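Local coordinates for cyclic nucleotide-binding protein (Ruegeria pomeroyi, PDB 3FX3) that probably acts as a DNA-binding transcription regulator of the Crp family, pairing a cyclic nucleotide-binding domain with a winged helix-turn-helix domain, at residues K150-G154 with A155-A159; L188-P192 with E193-R197; E215-D218 with I219-R223. All blocks are in the same frame, centred on the assembly; numbering follows the deposited sequence.

Contact 1 of 3, residues K150-G154 with A155-A159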
loop_
_atom_site.group_PDB
_atom_site.type_symbol
_atom_site.label_atom_id
_atom_site.label_comp_id
_atom_site.label_asym_id
_atom_site.label_seq_id
_atom_site.Cartn_x
_atom_site.Cartn_y
_atom_site.Cartn_z
ATOM N N LYS B 150 3.960 11.356 -8.603
ATOM C CA LYS B 150 3.975 10.541 -9.807
ATOM C C LYS B 150 4.084 11.416 -11.056
ATOM O O LYS B 150 3.335 12.377 -11.221
ATOM C CB LYS B 150 2.699 9.733 -9.902
ATOM C CG LYS B 150 2.680 8.712 -11.040
ATOM C CD LYS B 150 2.534 7.298 -10.529
ATOM C CE LYS B 150 2.435 6.284 -11.648
ATOM N NZ LYS B 150 1.484 5.192 -11.258
ATOM N N ALA B 151 5.017 11.061 -11.933
ATOM C CA ALA B 151 5.257 11.788 -13.185
ATOM C C ALA B 151 5.045 10.926 -14.443
ATOM O O ALA B 151 4.983 11.457 -15.543
ATOM C CB ALA B 151 6.686 12.364 -13.179
ATOM N N GLN B 152 4.958 9.609 -14.303
ATOM C CA GLN B 152 4.769 8.745 -15.469
ATOM C C GLN B 152 3.517 9.091 -16.297
ATOM O O GLN B 152 2.462 9.379 -15.745
ATOM C CB GLN B 152 4.744 7.265 -15.053
ATOM C CG GLN B 152 6.150 6.739 -14.767
ATOM C CD GLN B 152 6.188 5.265 -14.349
ATOM O OE1 GLN B 152 5.291 4.760 -13.642
ATOM N NE2 GLN B 152 7.243 4.568 -14.776
ATOM N N THR B 153 3.663 9.078 -17.624
ATOM C CA THR B 153 2.518 9.236 -18.523
ATOM C C THR B 153 1.673 7.953 -18.610
ATOM O O THR B 153 2.098 6.869 -18.184
ATOM C CB THR B 153 2.958 9.567 -19.973
ATOM O OG1 THR B 153 3.599 8.413 -20.541
ATOM C CG2 THR B 153 3.887 10.810 -20.004
ATOM N N GLY B 154 0.480 8.074 -19.190
ATOM C CA GLY B 154 -0.345 6.904 -19.426
ATOM C C GLY B 154 0.411 5.746 -20.065
ATOM O O GLY B 154 0.345 4.609 -19.587
ATOM N N ALA B 155 1.103 6.019 -21.168
ATOM C CA ALA B 155 1.832 4.972 -21.866
ATOM C C ALA B 155 2.841 4.340 -20.922
ATOM O O ALA B 155 3.010 3.108 -20.916
ATOM C CB ALA B 155 2.538 5.530 -23.143
ATOM N N GLN B 156 3.518 5.178 -20.128
ATOM C CA GLN B 156 4.539 4.691 -19.203
ATOM C C GLN B 156 3.925 3.785 -18.152
ATOM O O GLN B 156 4.514 2.772 -17.779
ATOM C CB GLN B 156 5.306 5.846 -18.537
ATOM C CG GLN B 156 6.290 6.518 -19.497
ATOM C CD GLN B 156 7.017 7.692 -18.890
ATOM O OE1 GLN B 156 6.395 8.617 -18.380
ATOM N NE2 GLN B 156 8.347 7.672 -18.965
ATOM N N ARG B 157 2.737 4.143 -17.682
ATOM C CA ARG B 157 2.073 3.323 -16.668
ATOM C C ARG B 157 1.716 1.956 -17.209
ATOM O O ARG B 157 1.824 0.984 -16.496
ATOM C CB ARG B 157 0.845 4.023 -16.109
ATOM C CG ARG B 157 1.183 5.291 -15.277
ATOM C CD ARG B 157 -0.095 6.092 -15.005
ATOM N NE ARG B 157 -0.972 5.256 -14.232
ATOM C CZ ARG B 157 -2.279 5.114 -14.375
ATOM N NH1 ARG B 157 -2.992 5.784 -15.262
ATOM N NH2 ARG B 157 -2.869 4.282 -13.562
ATOM N N VAL B 158 1.340 1.878 -18.484
ATOM C CA VAL B 158 0.995 0.588 -19.098
ATOM C C VAL B 158 2.257 -0.252 -19.298
ATOM O O VAL B 158 2.252 -1.477 -19.052
ATOM C CB VAL B 158 0.240 0.790 -20.428
ATOM C CG1 VAL B 158 0.024 -0.549 -21.167
ATOM C CG2 VAL B 158 -1.080 1.495 -20.150
ATOM N N ALA B 159 3.338 0.414 -19.723
ATOM C CA ALA B 159 4.651 -0.238 -19.842
ATOM C C ALA B 159 5.017 -0.902 -18.515
ATOM O O ALA B 159 5.430 -2.048 -18.457
ATOM C CB ALA B 159 5.724 0.793 -20.236
HETATM O O HOH W 1 0.020 3.325 -12.378
#
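Gln156, in the first turn of helix 154-165, reaches back along the chain to Thr153. Its CB lies 3.4 Å from Thr153 O and also packs against CB and CG of Gln152. CG comes next to Thr153 OG1, 3.5 Å away. The chain then runs extended (chi2 178°), which carries the amide past Thr153 OG1 and places OE1 beside the backbone N of Thr153. There OE1 takes the N-H of Thr153 at 2.9 Å, in its carbonyl plane and on a lone pair, with a nearly straight N-H...O angle of 168°. The other end of the amide, NE2, donates to the backbone oxygens of Ser228 and Tyr225, so the rotation of the group is set from both sides.

The exchange is reciprocal: Gln156 N donates to Thr153 OG1 at 3.3 Å. Thr153 is therefore the N-cap, and the two residues make a capping box at the start of a helix of the Crp-like helix-turn-helix domain. With chi1 at 69°, OG1 sits between the backbone N and the carbonyl carbon of its own residue, facing the first helical turn.

Arg157 N, 2.8 Å from Thr153 O, adds the first main-chain bond of the helix. Farther out, the lysine and arginine side chains cross at about a right angle, Lys150 NZ standing 3.9 Å from Arg157 NE. Both donate to one water, which lies at the edge of the guanidinium and in its plane. NZ also bonds to Leu149 O of the second subunit, whereas Arg157 NH2 holds Leu188 O.

Contact 2 of 3, residues L188-P192 with E193-R197. With PO4 (phosphate ion), chain H.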
loop_
_atom_site.group_PDB
_atom_site.type_symbol
_atom_site.label_atom_id
_atom_site.label_comp_id
_atom_site.label_asym_id
_atom_site.label_seq_id
_atom_site.Cartn_x
_atom_site.Cartn_y
_atom_site.Cartn_z
ATOM N N LEU B 188 -6.252 -0.126 -14.313
ATOM C CA LEU B 188 -5.317 0.959 -14.328
ATOM C C LEU B 188 -5.998 2.304 -14.151
ATOM O O LEU B 188 -5.354 3.335 -14.209
ATOM C CB LEU B 188 -4.476 0.920 -15.610
ATOM C CG LEU B 188 -3.634 -0.349 -15.758
ATOM C CD1 LEU B 188 -2.938 -0.342 -17.094
ATOM C CD2 LEU B 188 -2.621 -0.507 -14.609
ATOM N N GLY B 189 -7.292 2.309 -13.898
ATOM C CA GLY B 189 -8.015 3.573 -13.745
ATOM C C GLY B 189 -7.979 4.448 -14.994
ATOM O O GLY B 189 -7.914 5.662 -14.872
HETATM N N MSE B 190 -7.987 3.839 -16.182
HETATM C CA MSE B 190 -7.883 4.587 -17.455
HETATM C C MSE B 190 -9.146 4.451 -18.282
HETATM O O MSE B 190 -9.773 3.396 -18.286
HETATM C CB MSE B 190 -6.711 4.087 -18.308
HETATM C CG MSE B 190 -5.359 4.296 -17.688
HETATM SE SE MSE B 190 -3.917 3.425 -18.702
HETATM C CE MSE B 190 -3.659 4.806 -20.095
ATOM N N LYS B 191 -9.507 5.506 -19.004
ATOM C CA LYS B 191 -10.569 5.382 -20.027
ATOM C C LYS B 191 -10.106 4.382 -21.098
ATOM O O LYS B 191 -8.917 4.318 -21.401
ATOM C CB LYS B 191 -10.881 6.734 -20.684
ATOM C CG LYS B 191 -11.488 7.802 -19.747
ATOM C CD LYS B 191 -12.804 7.317 -19.096
ATOM C CE LYS B 191 -13.627 8.474 -18.485
ATOM N NZ LYS B 191 -14.942 7.984 -17.910
ATOM N N PRO B 192 -11.027 3.572 -21.640
ATOM C CA PRO B 192 -10.740 2.620 -22.743
ATOM C C PRO B 192 -9.878 3.183 -23.858
ATOM O O PRO B 192 -8.905 2.550 -24.294
ATOM C CB PRO B 192 -12.133 2.293 -23.278
ATOM C CG PRO B 192 -13.021 2.366 -22.060
ATOM C CD PRO B 192 -12.381 3.360 -21.090
ATOM N N GLU B 193 -10.211 4.386 -24.293
ATOM C CA GLU B 193 -9.517 4.996 -25.407
ATOM C C GLU B 193 -8.109 5.447 -25.010
ATOM O O GLU B 193 -7.186 5.434 -25.843
ATOM C CB GLU B 193 -10.366 6.131 -26.029
ATOM C CG GLU B 193 -10.627 7.386 -25.163
ATOM C CD GLU B 193 -11.759 7.240 -24.103
ATOM O OE1 GLU B 193 -12.383 6.160 -23.910
ATOM O OE2 GLU B 193 -12.017 8.270 -23.441
ATOM N N SER B 194 -7.940 5.825 -23.736
ATOM C CA SER B 194 -6.616 6.134 -23.200
ATOM C C SER B 194 -5.723 4.905 -23.199
ATOM O O SER B 194 -4.559 4.992 -23.569
ATOM C CB SER B 194 -6.687 6.700 -21.783
ATOM O OG SER B 194 -7.295 7.973 -21.774
ATOM N N LEU B 195 -6.264 3.767 -22.786
ATOM C CA LEU B 195 -5.499 2.515 -22.840
ATOM C C LEU B 195 -5.064 2.213 -24.273
ATOM O O LEU B 195 -3.935 1.762 -24.501
ATOM C CB LEU B 195 -6.297 1.338 -22.268
ATOM C CG LEU B 195 -5.569 -0.006 -22.223
ATOM C CD1 LEU B 195 -4.295 0.119 -21.421
ATOM C CD2 LEU B 195 -6.441 -1.113 -21.659
ATOM N N SER B 196 -5.944 2.484 -25.233
ATOM C CA SER B 196 -5.639 2.226 -26.647
ATOM C C SER B 196 -4.516 3.100 -27.190
ATOM O O SER B 196 -3.637 2.613 -27.923
ATOM C CB SER B 196 -6.896 2.377 -27.517
ATOM O OG SER B 196 -7.754 1.288 -27.262
ATOM N N ARG B 197 -4.565 4.387 -26.852
ATOM C CA ARG B 197 -3.474 5.300 -27.179
ATOM C C ARG B 197 -2.172 4.798 -26.565
ATOM O O ARG B 197 -1.138 4.788 -27.233
ATOM C CB ARG B 197 -3.739 6.704 -26.638
ATOM C CG ARG B 197 -4.876 7.449 -27.327
ATOM C CD ARG B 197 -4.814 8.980 -27.050
ATOM N NE ARG B 197 -5.482 9.371 -25.794
ATOM C CZ ARG B 197 -6.810 9.445 -25.611
ATOM N NH1 ARG B 197 -7.284 9.817 -24.418
ATOM N NH2 ARG B 197 -7.669 9.141 -26.595
HETATM P P PO4 H . -3.866 10.182 -22.505
HETATM O O1 PO4 H . -5.280 10.307 -21.979
HETATM O O2 PO4 H . -3.881 10.455 -23.989
HETATM O O3 PO4 H . -3.304 8.788 -22.294
HETATM O O4 PO4 H . -2.974 11.193 -21.821
HETATM O O HOH W 2 -7.809 8.087 -18.697
HETATM O O HOH W 3 -8.381 -0.382 -25.126
#
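Near Ser194, whose CB touches Lys191 O at 3.3 Å, the shortest sound polar bond runs from Arg197 NE to O2 of a phosphate ion, at 2.6 Å. Lys191 is the N-cap of helix 192-203, the second helix of the helix-turn-helix and, by its place in the Crp fold, the likely recognition helix; its carbonyl oxygen takes the N-H of Leu195 at 3.0 Å. The preceding helix 182-187 ends in a Schellman motif, with Gly189, at positive phi (61°), as C-prime residue: Met190 N bonds back to Ala185 O and Gly189 N to Gly186 O.

Met190, present as selenomethionine, then lies against the first helical turn. Its chain bends at chi3 (82°), so that CE meets the backbone oxygen of Ser194 at 3.6 Å, while SE faces Leu195 CD1 at 4.3 Å. Val158 of helix 154-165 touches both side chains, which joins this turn to the interior of the domain.

On the outer side, Glu193 folds back over the loop. Its CG takes the cramped place between backbone N and carbonyl carbon (chi1 66°), and a second bend at chi2 brings OE2 to 3.4 Å from Lys191 CB. The two side chains run alongside each other in the same direction, yet their charged ends do not meet.

The phosphate, probably from the crystallisation liquor, is consistent with a surface suited to the DNA backbone, although it proves no such role. It lies at the edge of the Arg197 guanidinium, NH1 donating to O1 at 3.2 Å in an almost straight line. Ser194 OG lies 3.1 Å from the same O1, a bond not settled, since its proton could also go to the water that accepts from Lys191 N.

Contact 3 of 3, residues E215-D218 with I219-R223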
loop_
_atom_site.group_PDB
_atom_site.type_symbol
_atom_site.label_atom_id
_atom_site.label_comp_id
_atom_site.label_asym_id
_atom_site.label_seq_id
_atom_site.Cartn_x
_atom_site.Cartn_y
_atom_site.Cartn_z
ATOM N N GLU B 215 2.884 -8.923 -26.837
ATOM C CA GLU B 215 4.241 -9.353 -27.136
ATOM C C GLU B 215 5.192 -8.189 -26.893
ATOM O O GLU B 215 5.036 -7.118 -27.495
ATOM C CB GLU B 215 4.334 -9.848 -28.582
ATOM C CG GLU B 215 3.478 -11.093 -28.819
ATOM C CD GLU B 215 3.484 -11.594 -30.251
ATOM O OE1 GLU B 215 3.921 -10.855 -31.158
ATOM O OE2 GLU B 215 3.024 -12.741 -30.469
ATOM N N ILE B 216 6.149 -8.411 -25.987
ATOM C CA ILE B 216 7.237 -7.465 -25.701
ATOM C C ILE B 216 8.520 -8.030 -26.315
ATOM O O ILE B 216 9.001 -9.088 -25.898
ATOM C CB ILE B 216 7.442 -7.270 -24.170
ATOM C CG1 ILE B 216 6.136 -6.829 -23.500
ATOM C CG2 ILE B 216 8.561 -6.248 -23.880
ATOM C CD1 ILE B 216 5.156 -7.975 -23.157
ATOM N N GLU B 217 9.071 -7.354 -27.313
ATOM C CA GLU B 217 10.271 -7.887 -27.970
ATOM C C GLU B 217 11.499 -7.768 -27.046
ATOM O O GLU B 217 12.283 -8.714 -26.943
ATOM C CB GLU B 217 10.497 -7.269 -29.358
ATOM C CG GLU B 217 11.001 -5.826 -29.389
ATOM C CD GLU B 217 11.114 -5.270 -30.817
ATOM O OE1 GLU B 217 10.280 -5.639 -31.679
ATOM O OE2 GLU B 217 12.038 -4.455 -31.081
ATOM N N ASP B 218 11.616 -6.653 -26.321
ATOM C CA ASP B 218 12.776 -6.417 -25.450
ATOM C C ASP B 218 12.403 -5.738 -24.132
ATOM O O ASP B 218 12.105 -4.543 -24.091
ATOM C CB ASP B 218 13.823 -5.586 -26.201
ATOM C CG ASP B 218 15.180 -5.537 -25.489
ATOM O OD1 ASP B 218 15.253 -5.561 -24.240
ATOM O OD2 ASP B 218 16.193 -5.444 -26.203
ATOM N N ILE B 219 12.466 -6.512 -23.054
ATOM C CA ILE B 219 12.168 -6.027 -21.713
ATOM C C ILE B 219 12.989 -4.795 -21.354
ATOM O O ILE B 219 12.473 -3.864 -20.750
ATOM C CB ILE B 219 12.431 -7.111 -20.624
ATOM C CG1 ILE B 219 11.498 -8.318 -20.810
ATOM C CG2 ILE B 219 12.267 -6.524 -19.194
ATOM C CD1 ILE B 219 11.521 -9.293 -19.627
ATOM N N ALA B 220 14.266 -4.799 -21.723
ATOM C CA ALA B 220 15.145 -3.691 -21.401
ATOM C C ALA B 220 14.672 -2.427 -22.132
ATOM O O ALA B 220 14.522 -1.365 -21.525
ATOM C CB ALA B 220 16.601 -4.043 -21.763
ATOM N N LEU B 221 14.406 -2.554 -23.426
ATOM C CA LEU B 221 13.840 -1.453 -24.201
ATOM C C LEU B 221 12.543 -0.905 -23.572
ATOM O O LEU B 221 12.335 0.309 -23.518
ATOM C CB LEU B 221 13.579 -1.915 -25.626
ATOM C CG LEU B 221 13.181 -0.856 -26.657
ATOM C CD1 LEU B 221 14.399 -0.055 -27.132
ATOM C CD2 LEU B 221 12.499 -1.530 -27.841
ATOM N N LEU B 222 11.682 -1.793 -23.076
ATOM C CA LEU B 222 10.412 -1.346 -22.499
ATOM C C LEU B 222 10.654 -0.620 -21.184
ATOM O O LEU B 222 10.091 0.455 -20.949
ATOM C CB LEU B 222 9.424 -2.510 -22.323
ATOM C CG LEU B 222 8.006 -2.137 -21.849
ATOM C CD1 LEU B 222 7.392 -1.028 -22.698
ATOM C CD2 LEU B 222 7.095 -3.364 -21.851
ATOM N N ARG B 223 11.505 -1.196 -20.337
ATOM C CA ARG B 223 11.931 -0.527 -19.093
ATOM C C ARG B 223 12.560 0.849 -19.335
ATOM O O ARG B 223 12.402 1.757 -18.527
ATOM C CB ARG B 223 12.911 -1.395 -18.303
ATOM C CG ARG B 223 13.190 -0.853 -16.900
ATOM C CD ARG B 223 13.849 -1.886 -15.985
ATOM N NE ARG B 223 13.177 -3.190 -16.026
ATOM C CZ ARG B 223 12.029 -3.505 -15.403
ATOM N NH1 ARG B 223 11.369 -2.608 -14.655
ATOM N NH2 ARG B 223 11.531 -4.748 -15.529
#
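The backbone leaves strand 213-216 at Ile216, takes a helical conformation at Glu217, extends again at Asp218 and enters helix 219-227 at Ile219, and Leu222 N closes the first main-chain bond of that helix onto Asp218 O at 3.0 Å.

Asp218 carries the polar side of the junction. Its CG stands opposite its own backbone N (chi1 -168°), which swings the carboxylate forward over the start of the helix. OD1 meets two successive amides there, Ala220 N at 2.8 Å and Leu221 N at 3.2 Å. Both bonds are weak, the first being strongly bent with an N-H...O angle of 126°, the second straighter but longer. OD1 also lies close to the methyl of Ala220, and Asp218 CB packs against Leu221 CB at 3.7 Å. Asp218 is thus the N-cap of helix 219-227, and its negative charge would be expected to interact favourably with the partial positive charge of the helix start. This strand-to-helix turn belongs to the winged helix-turn-helix domain: strand 213-216 is the middle strand of its small antiparallel sheet, and the capped helix follows directly from it.

The apolar side is made by Ile216 and Leu222, whose side chains cross at about a right angle. Leu222 CD2 meets both gamma carbons of Ile216, CG2 at 3.8 Å and CG1 at 4.0 Å. In Ile216, CG2 is the branch anti to the backbone N, and it also reaches to 4.0 Å from Ile219 N, so this methyl touches both the helix start and the leucine one turn on. Ala159 and Leu163 of helix 154-165 continue the packing around Leu222, and Leu163 also meets Ile219.

Along the chain, contact 1, contact 2 and contact 3 follow in series, each an entry into a helix: 154-165, 192-203 and 219-227. Helix 154-165 is the shared element. Contact 1 meets contact 2, centres 11 Å apart, through Arg157 and Val158. It meets contact 3, centres 15 Å apart, through Ala159 CB and Leu222 CD1. Contacts 2 and 3 do not touch, their nearest atoms being about 11 Å apart. Three helix starts are thus joined through one helix within the Crp-like domain, which connects the probable DNA-reading helix to the part of the chain that meets the second subunit at contact 1.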